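Long-range contacts in Exo-1,3/1,4-beta-glucanase (Pseudoalteromonas sp., PDB 3UT0), which probably hydrolyses beta-1,3- and beta-1,4-glucosidic linkages from the ends of glucan chains, as a family 3 glycoside hydrolase: residues A[700-705]-A[780-785]; A[742-747]-A[763-768]; A[662-667]-A[676-681]. One frame throughout, in Å; residues are numbered along the deposited sequence.

Contact 1. Residues A[700-705]-A[780-785]; sequences LSYLEP and TDALRI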
# COMPACT_ATOMS: atom_id res chain seq x y z
N LEU A 700 -19.44 -0.37 -25.69
CA LEU A 700 -18.21 -0.96 -26.18
C LEU A 700 -18.46 -1.21 -27.67
O LEU A 700 -19.32 -2.01 -28.03
CB LEU A 700 -17.92 -2.26 -25.43
CG LEU A 700 -16.69 -3.06 -25.85
CD1 LEU A 700 -15.51 -2.15 -25.89
CD2 LEU A 700 -16.45 -4.24 -24.92
N SER A 701 -17.73 -0.49 -28.52
CA SER A 701 -18.05 -0.40 -29.94
C SER A 701 -16.92 -0.81 -30.87
O SER A 701 -15.75 -0.66 -30.55
CB SER A 701 -18.46 1.03 -30.27
OG SER A 701 -19.48 1.49 -29.41
N TYR A 702 -17.30 -1.29 -32.04
CA TYR A 702 -16.35 -1.54 -33.11
C TYR A 702 -16.02 -0.20 -33.78
O TYR A 702 -16.90 0.64 -33.97
CB TYR A 702 -16.93 -2.56 -34.12
CG TYR A 702 -17.19 -3.94 -33.55
CD1 TYR A 702 -16.20 -4.92 -33.58
CD2 TYR A 702 -18.41 -4.27 -32.97
CE1 TYR A 702 -16.42 -6.18 -33.06
CE2 TYR A 702 -18.63 -5.53 -32.44
CZ TYR A 702 -17.64 -6.49 -32.49
OH TYR A 702 -17.84 -7.74 -31.97
N LEU A 703 -14.75 0.01 -34.12
CA LEU A 703 -14.36 1.21 -34.86
C LEU A 703 -14.98 1.19 -36.26
O LEU A 703 -15.41 2.22 -36.78
CB LEU A 703 -12.84 1.34 -34.95
CG LEU A 703 -12.10 2.12 -33.86
CD1 LEU A 703 -12.79 3.46 -33.59
CD2 LEU A 703 -11.97 1.32 -32.58
N GLU A 704 -15.01 0.01 -36.86
CA GLU A 704 -15.70 -0.19 -38.14
C GLU A 704 -16.73 -1.31 -38.00
O GLU A 704 -16.37 -2.46 -37.69
CB GLU A 704 -14.69 -0.54 -39.23
CG GLU A 704 -13.62 0.52 -39.45
CD GLU A 704 -12.60 0.12 -40.49
OE1 GLU A 704 -12.41 -1.10 -40.69
OE2 GLU A 704 -11.99 1.02 -41.10
N PRO A 705 -18.02 -0.98 -38.21
CA PRO A 705 -19.15 -1.92 -38.15
C PRO A 705 -18.81 -3.28 -38.76
O PRO A 705 -18.37 -3.35 -39.90
CB PRO A 705 -20.23 -1.22 -38.97
CG PRO A 705 -19.96 0.21 -38.75
CD PRO A 705 -18.46 0.36 -38.63
N THR A 780 -22.42 -2.43 -34.55
CA THR A 780 -21.66 -1.23 -34.24
C THR A 780 -21.44 -1.04 -32.73
O THR A 780 -20.39 -0.55 -32.32
CB THR A 780 -22.28 0.00 -34.91
OG1 THR A 780 -21.34 1.08 -34.85
CG2 THR A 780 -23.56 0.40 -34.22
N ASP A 781 -22.38 -1.48 -31.91
CA ASP A 781 -22.18 -1.51 -30.47
C ASP A 781 -22.28 -2.91 -29.92
O ASP A 781 -23.38 -3.47 -29.83
CB ASP A 781 -23.20 -0.63 -29.75
CG ASP A 781 -23.00 0.83 -30.02
OD1 ASP A 781 -21.96 1.20 -30.61
OD2 ASP A 781 -23.90 1.62 -29.64
N ALA A 782 -21.14 -3.46 -29.54
CA ALA A 782 -21.07 -4.83 -29.03
C ALA A 782 -21.78 -4.92 -27.68
O ALA A 782 -22.40 -5.93 -27.35
CB ALA A 782 -19.64 -5.28 -28.89
N LEU A 783 -21.67 -3.85 -26.90
CA LEU A 783 -22.30 -3.75 -25.60
C LEU A 783 -22.84 -2.33 -25.45
O LEU A 783 -22.28 -1.39 -26.01
CB LEU A 783 -21.25 -4.10 -24.55
CG LEU A 783 -21.40 -3.78 -23.07
CD1 LEU A 783 -22.73 -4.23 -22.59
CD2 LEU A 783 -20.32 -4.53 -22.34
N ARG A 784 -23.96 -2.15 -24.78
CA ARG A 784 -24.48 -0.81 -24.58
C ARG A 784 -25.28 -0.75 -23.30
O ARG A 784 -26.19 -1.54 -23.11
CB ARG A 784 -25.37 -0.38 -25.74
CG ARG A 784 -25.81 1.06 -25.67
CD ARG A 784 -26.83 1.41 -26.74
NE ARG A 784 -26.33 1.20 -28.10
CZ ARG A 784 -27.12 1.01 -29.16
NH1 ARG A 784 -28.44 0.99 -29.01
NH2 ARG A 784 -26.59 0.81 -30.36
N ILE A 785 -24.93 0.18 -22.41
CA ILE A 785 -25.64 0.32 -21.13
C ILE A 785 -26.25 1.73 -20.98
O ILE A 785 -25.55 2.73 -21.13
CB ILE A 785 -24.71 -0.03 -19.94
CG1 ILE A 785 -24.28 -1.50 -20.04
CG2 ILE A 785 -25.40 0.26 -18.60
CD1 ILE A 785 -23.10 -1.87 -19.17

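Contact 2. Residues A[742-747]-A[763-768]; sequences CLRDID and LAIPLH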
# COMPACT_ATOMS: atom_id res chain seq x y z
N CYS A 742 -30.95 -4.50 -31.66
CA CYS A 742 -29.95 -5.27 -30.94
C CYS A 742 -30.39 -6.73 -30.79
O CYS A 742 -31.59 -7.02 -30.76
CB CYS A 742 -29.74 -4.67 -29.54
SG CYS A 742 -29.38 -2.87 -29.45
N LEU A 743 -29.43 -7.65 -30.70
CA LEU A 743 -29.72 -9.06 -30.45
C LEU A 743 -30.36 -9.30 -29.09
O LEU A 743 -31.20 -10.18 -28.95
CB LEU A 743 -28.45 -9.90 -30.59
CG LEU A 743 -28.10 -10.47 -31.96
CD1 LEU A 743 -28.17 -9.41 -33.05
CD2 LEU A 743 -26.73 -11.11 -31.94
N ARG A 744 -29.97 -8.52 -28.08
CA ARG A 744 -30.56 -8.65 -26.75
C ARG A 744 -30.85 -7.30 -26.13
O ARG A 744 -30.12 -6.34 -26.36
CB ARG A 744 -29.66 -9.43 -25.80
CG ARG A 744 -29.35 -10.85 -26.23
CD ARG A 744 -30.61 -11.70 -26.28
NE ARG A 744 -31.33 -11.68 -25.01
CZ ARG A 744 -31.00 -12.41 -23.95
NH1 ARG A 744 -29.94 -13.20 -24.00
NH2 ARG A 744 -31.73 -12.36 -22.85
N ASP A 745 -31.91 -7.23 -25.35
CA ASP A 745 -32.27 -6.01 -24.65
C ASP A 745 -32.79 -6.40 -23.27
O ASP A 745 -33.91 -6.89 -23.12
CB ASP A 745 -33.32 -5.24 -25.45
CG ASP A 745 -33.55 -3.83 -24.93
OD1 ASP A 745 -33.41 -3.60 -23.71
OD2 ASP A 745 -33.87 -2.95 -25.75
N ILE A 746 -31.96 -6.19 -22.25
CA ILE A 746 -32.21 -6.69 -20.92
C ILE A 746 -32.28 -5.56 -19.91
O ILE A 746 -31.34 -4.78 -19.78
CB ILE A 746 -31.07 -7.64 -20.50
CG1 ILE A 746 -30.99 -8.82 -21.47
CG2 ILE A 746 -31.25 -8.10 -19.08
CD1 ILE A 746 -29.84 -9.75 -21.22
N ASP A 747 -33.39 -5.47 -19.19
CA ASP A 747 -33.51 -4.51 -18.10
C ASP A 747 -32.73 -4.96 -16.87
O ASP A 747 -32.78 -6.13 -16.49
CB ASP A 747 -34.98 -4.29 -17.73
CG ASP A 747 -35.76 -3.56 -18.80
OD1 ASP A 747 -35.18 -2.64 -19.43
OD2 ASP A 747 -36.94 -3.89 -19.00
N LEU A 763 -21.29 -12.81 -16.12
CA LEU A 763 -22.53 -12.93 -16.88
C LEU A 763 -22.30 -13.53 -18.28
O LEU A 763 -21.41 -13.07 -19.03
CB LEU A 763 -23.26 -11.59 -16.98
CG LEU A 763 -23.41 -10.76 -15.70
CD1 LEU A 763 -23.93 -9.38 -16.03
CD2 LEU A 763 -24.35 -11.44 -14.68
N ALA A 764 -23.11 -14.53 -18.61
CA ALA A 764 -23.16 -15.08 -19.97
C ALA A 764 -24.48 -14.68 -20.63
O ALA A 764 -25.56 -14.88 -20.07
CB ALA A 764 -23.01 -16.59 -19.93
N ILE A 765 -24.37 -14.10 -21.80
CA ILE A 765 -25.54 -13.58 -22.49
C ILE A 765 -25.68 -14.25 -23.87
O ILE A 765 -24.95 -13.90 -24.81
CB ILE A 765 -25.45 -12.06 -22.65
CG1 ILE A 765 -25.09 -11.42 -21.32
CG2 ILE A 765 -26.75 -11.51 -23.19
CD1 ILE A 765 -24.98 -9.93 -21.37
N PRO A 766 -26.58 -15.24 -23.98
CA PRO A 766 -26.82 -15.92 -25.26
C PRO A 766 -27.24 -14.92 -26.34
O PRO A 766 -28.10 -14.07 -26.09
CB PRO A 766 -27.95 -16.91 -24.94
CG PRO A 766 -28.59 -16.39 -23.70
CD PRO A 766 -27.47 -15.76 -22.92
N LEU A 767 -26.62 -15.02 -27.51
CA LEU A 767 -26.95 -14.16 -28.63
C LEU A 767 -28.06 -14.67 -29.56
O LEU A 767 -28.66 -13.91 -30.32
CB LEU A 767 -25.71 -13.88 -29.46
CG LEU A 767 -24.48 -13.43 -28.67
CD1 LEU A 767 -23.27 -13.33 -29.59
CD2 LEU A 767 -24.75 -12.11 -27.98
N HIS A 768 -28.33 -15.96 -29.50
CA HIS A 768 -29.38 -16.57 -30.40
C HIS A 768 -30.63 -16.87 -29.60
O HIS A 768 -30.69 -17.88 -28.89
CB HIS A 768 -28.83 -17.84 -31.08
CG HIS A 768 -29.76 -18.51 -32.00
ND1 HIS A 768 -29.47 -18.59 -33.39
CD2 HIS A 768 -30.89 -19.22 -31.76
CE1 HIS A 768 -30.41 -19.26 -33.98
NE2 HIS A 768 -31.29 -19.67 -32.98

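Contact 3. Residues A[662-667]-A[676-681]; sequences SGASAT and MQSVNL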
# COMPACT_ATOMS: atom_id res chain seq x y z
N SER A 662 -10.21 5.38 -25.61
CA SER A 662 -9.46 4.13 -25.66
C SER A 662 -8.51 3.97 -24.48
O SER A 662 -7.75 2.99 -24.40
CB SER A 662 -8.68 4.04 -26.96
OG SER A 662 -7.81 5.15 -27.07
N GLY A 663 -8.55 4.91 -23.56
CA GLY A 663 -7.61 4.92 -22.45
C GLY A 663 -8.12 4.37 -21.13
O GLY A 663 -9.04 3.55 -21.10
N ALA A 664 -7.50 4.83 -20.05
CA ALA A 664 -7.82 4.39 -18.70
C ALA A 664 -9.01 5.14 -18.13
O ALA A 664 -9.63 4.69 -17.16
CB ALA A 664 -6.61 4.53 -17.78
N SER A 665 -9.33 6.29 -18.72
CA SER A 665 -10.40 7.13 -18.19
C SER A 665 -10.87 8.15 -19.20
O SER A 665 -10.16 8.46 -20.15
CB SER A 665 -9.93 7.87 -16.92
OG SER A 665 -9.05 8.94 -17.25
N ALA A 666 -12.05 8.70 -18.96
CA ALA A 666 -12.70 9.62 -19.89
C ALA A 666 -14.03 10.07 -19.35
O ALA A 666 -14.50 9.57 -18.35
CB ALA A 666 -12.92 8.97 -21.25
N THR A 667 -14.62 11.05 -20.02
CA THR A 667 -15.96 11.51 -19.67
C THR A 667 -16.74 11.67 -20.96
O THR A 667 -16.17 11.65 -22.06
CB THR A 667 -15.93 12.90 -19.00
OG1 THR A 667 -15.65 13.88 -20.00
CG2 THR A 667 -14.87 12.97 -17.92
N MET A 676 -15.84 7.68 -16.85
CA MET A 676 -15.18 6.38 -16.91
C MET A 676 -13.86 6.45 -16.19
O MET A 676 -13.07 7.37 -16.41
CB MET A 676 -14.95 5.93 -18.36
CG MET A 676 -14.09 4.65 -18.47
SD MET A 676 -13.78 4.03 -20.16
CE MET A 676 -12.43 5.10 -20.63
N GLN A 677 -13.60 5.47 -15.34
CA GLN A 677 -12.32 5.34 -14.69
C GLN A 677 -11.79 3.92 -14.81
O GLN A 677 -12.47 3.06 -15.37
CB GLN A 677 -12.42 5.74 -13.22
CG GLN A 677 -11.98 7.16 -12.96
CD GLN A 677 -10.50 7.38 -13.22
OE1 GLN A 677 -9.73 6.42 -13.36
NE2 GLN A 677 -10.10 8.64 -13.29
N SER A 678 -10.59 3.68 -14.28
CA SER A 678 -10.07 2.32 -14.25
C SER A 678 -10.18 1.74 -12.84
O SER A 678 -10.02 2.45 -11.86
CB SER A 678 -8.64 2.28 -14.75
OG SER A 678 -7.79 3.03 -13.90
N VAL A 679 -10.49 0.45 -12.77
CA VAL A 679 -10.55 -0.28 -11.51
C VAL A 679 -9.74 -1.57 -11.60
O VAL A 679 -9.24 -1.92 -12.66
CB VAL A 679 -12.01 -0.61 -11.08
CG1 VAL A 679 -12.80 0.67 -10.85
CG2 VAL A 679 -12.70 -1.49 -12.12
N ASN A 680 -9.62 -2.27 -10.48
CA ASN A 680 -8.75 -3.42 -10.38
C ASN A 680 -9.52 -4.67 -9.98
O ASN A 680 -9.89 -4.83 -8.82
CB ASN A 680 -7.63 -3.18 -9.36
CG ASN A 680 -6.80 -1.96 -9.68
OD1 ASN A 680 -6.42 -1.73 -10.82
ND2 ASN A 680 -6.49 -1.17 -8.66
N LEU A 681 -9.77 -5.57 -10.93
CA LEU A 681 -10.36 -6.86 -10.62
C LEU A 681 -9.29 -7.81 -10.07
O LEU A 681 -9.34 -8.20 -8.90
CB LEU A 681 -11.04 -7.46 -11.86
CG LEU A 681 -11.75 -8.80 -11.70
CD1 LEU A 681 -12.53 -8.86 -10.38
CD2 LEU A 681 -12.71 -8.96 -12.84

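Contact 1. Residues A[700-705]-A[780-785]
S701 and D781 meet on one side of an antiparallel strand pair, where the serine OG donates to D781 OD1 over 2.8 Å. The hydroxyl does not lie in the carboxylate plane; it comes down on the oxygen from above, 54° out of it. A chi1 of -52° sets OG anti to the serine's own carbonyl carbon, toward OD1. Separately, the backbone course brings S701 CB to 3.2 Å from T780 O. The other carboxylate oxygen, D781 OD2, is gripped side-on by R784, which gives it both NE and NH2, each at 2.9 Å, in a salt bridge within segment 780-785. An asparagine in place of D781 would probably leave the R784 guanidinium without its counter-charge and more able to turn away. Next to the serine along the strand, the backbones are joined at L700: its N donates to L783 O, and its O accepts from L783 N at 3.2 Å, on a lone pair, as well as weakly from A782 N. One residue thus faces two, a classic beta bulge at A782 and L783. The bulge directs A782 CB toward the opposing strand, where it lies 3.7 Å from Y702 CE2, while Y702 N reaches T780 O. On the side away from the serine, L700 and L783 touch through their CB atoms, 3.9 Å apart, and L700 continues onto V797 of strand 790-800. Farther out, S699 OG bonds to S701 OG, and Q734 accepts a weak bond from R784 NH1. Strand 647-653 flanks 696-702, and strand 731-737 flanks 779-787, so the pair lies in the middle of a six-stranded antiparallel sheet whose L700 side packs on a second sheet, a beta-sandwich arrangement in keeping with a galactose-binding-like domain.

Contact 2. Residues A[742-747]-A[763-768]
P766 O receives R744 NH1 in the one hydrogen bond between the two segments, 2.9 Å long and fairly straight at 155°. The donor lies on a lone pair in the carbonyl plane, and the oxygen in turn lies in the guanidinium plane. Bends at chi2 (-63°) and chi3 (-55°) fold the arginine back so that NH1 reaches this oxygen; CG and CD also lie beside it. NH1 comes within 3.5 Å of P766 CG, and I765 CG2 lies 3.7 Å from that nitrogen. One face of the guanidinium is covered by I746 CD1, offset toward the rim, and this methyl goes on to touch I765 CG2 at 4.1 Å. At the other end of the contact, L743 CD2 meets L767 CB at 3.9 Å. Outside the segments, NH1 also bonds to L810 O and NH2 weakly to T811 O, close to the C769-C812 disulfide. Strand 742-747 is outermost in the six-stranded antiparallel sheet and 760-766 belongs to the other, so the contact spans the beta-sandwich without backbone bonds. A buried charged group meeting backbone carbonyls is consistent with R744 tying strand 742-747 to P766, at the end of strand 760-766, and to L810 and T811 near the C-terminus.

Contact 3. Residues A[662-667]-A[676-681]
M676 reaches from its strand over G663 to A666. Its CB lies 3.7 Å from A666 O; CG is anti to the backbone N (chi1 172°) and the chain stays extended until chi3 (82°), where it bends and turns the methyl over the other backbone. There CE rests 3.7 Å from S665 C and 3.8 Å from G663 O, and it also meets A666 CB at 3.9 Å, so a single methyl touches a carbonyl carbon, a carbonyl oxygen and an alanine. At the root of this side chain the two chains are tied by an antiparallel hydrogen-bonded pair: M676 N donates to A666 O at 2.8 Å, nearly straight, and A666 N returns a bond to M676 O. Beyond this pair the chains remain near each other without further bonds between them; A664 O comes close to S678 N at too poor an angle, and that N-H is taken instead by Q677 OE1, 3.0 Å away within its own segment. The fold of Q677 that permits this, with chi2 at -66°, also carries NE2 to 3.7 Å from S665 CB. NE2 has its hydrogen bonds outside the segments, to K299 O and V301 O.

The pairing forms the beta hairpin of strands 666-667 and 674-679, with 666-667 at its outer side. Strand 687-692 pairs along the other edge of 674-679, and its R688 and F690 touch M676, while A661 of strand 659-661 meets both A666 and M676. Through Q677, and through S678, whose side chain packs on F300 and whose backbone O accepts from R269 NH2, the hairpin joins the galactose-binding-like domain to the family 3 N-terminal domain.

All three contacts belong to the galactose-binding-like region, but they hold it in different ways. Contact 1 is a largely buried pairing inside one antiparallel sheet, held by backbone bonds and a serine-carboxylate-arginine chain. Contact 2, also buried, spans two sheets and relies on an arginine, aliphatic side chains and no strand pairing. Contact 3 is only partly buried: a hairpin linked by two backbone bonds, turned toward the N-terminal domain. Contacts 1 and 2 share the six-stranded sheet holding 779-787 and 742-747; their centres are about 14 Å apart, and R784 NH1 packs on C742 SG. Contacts 2 and 3, about 24 Å between centres, meet only through the other sheet, which holds 674-679 and 760-766.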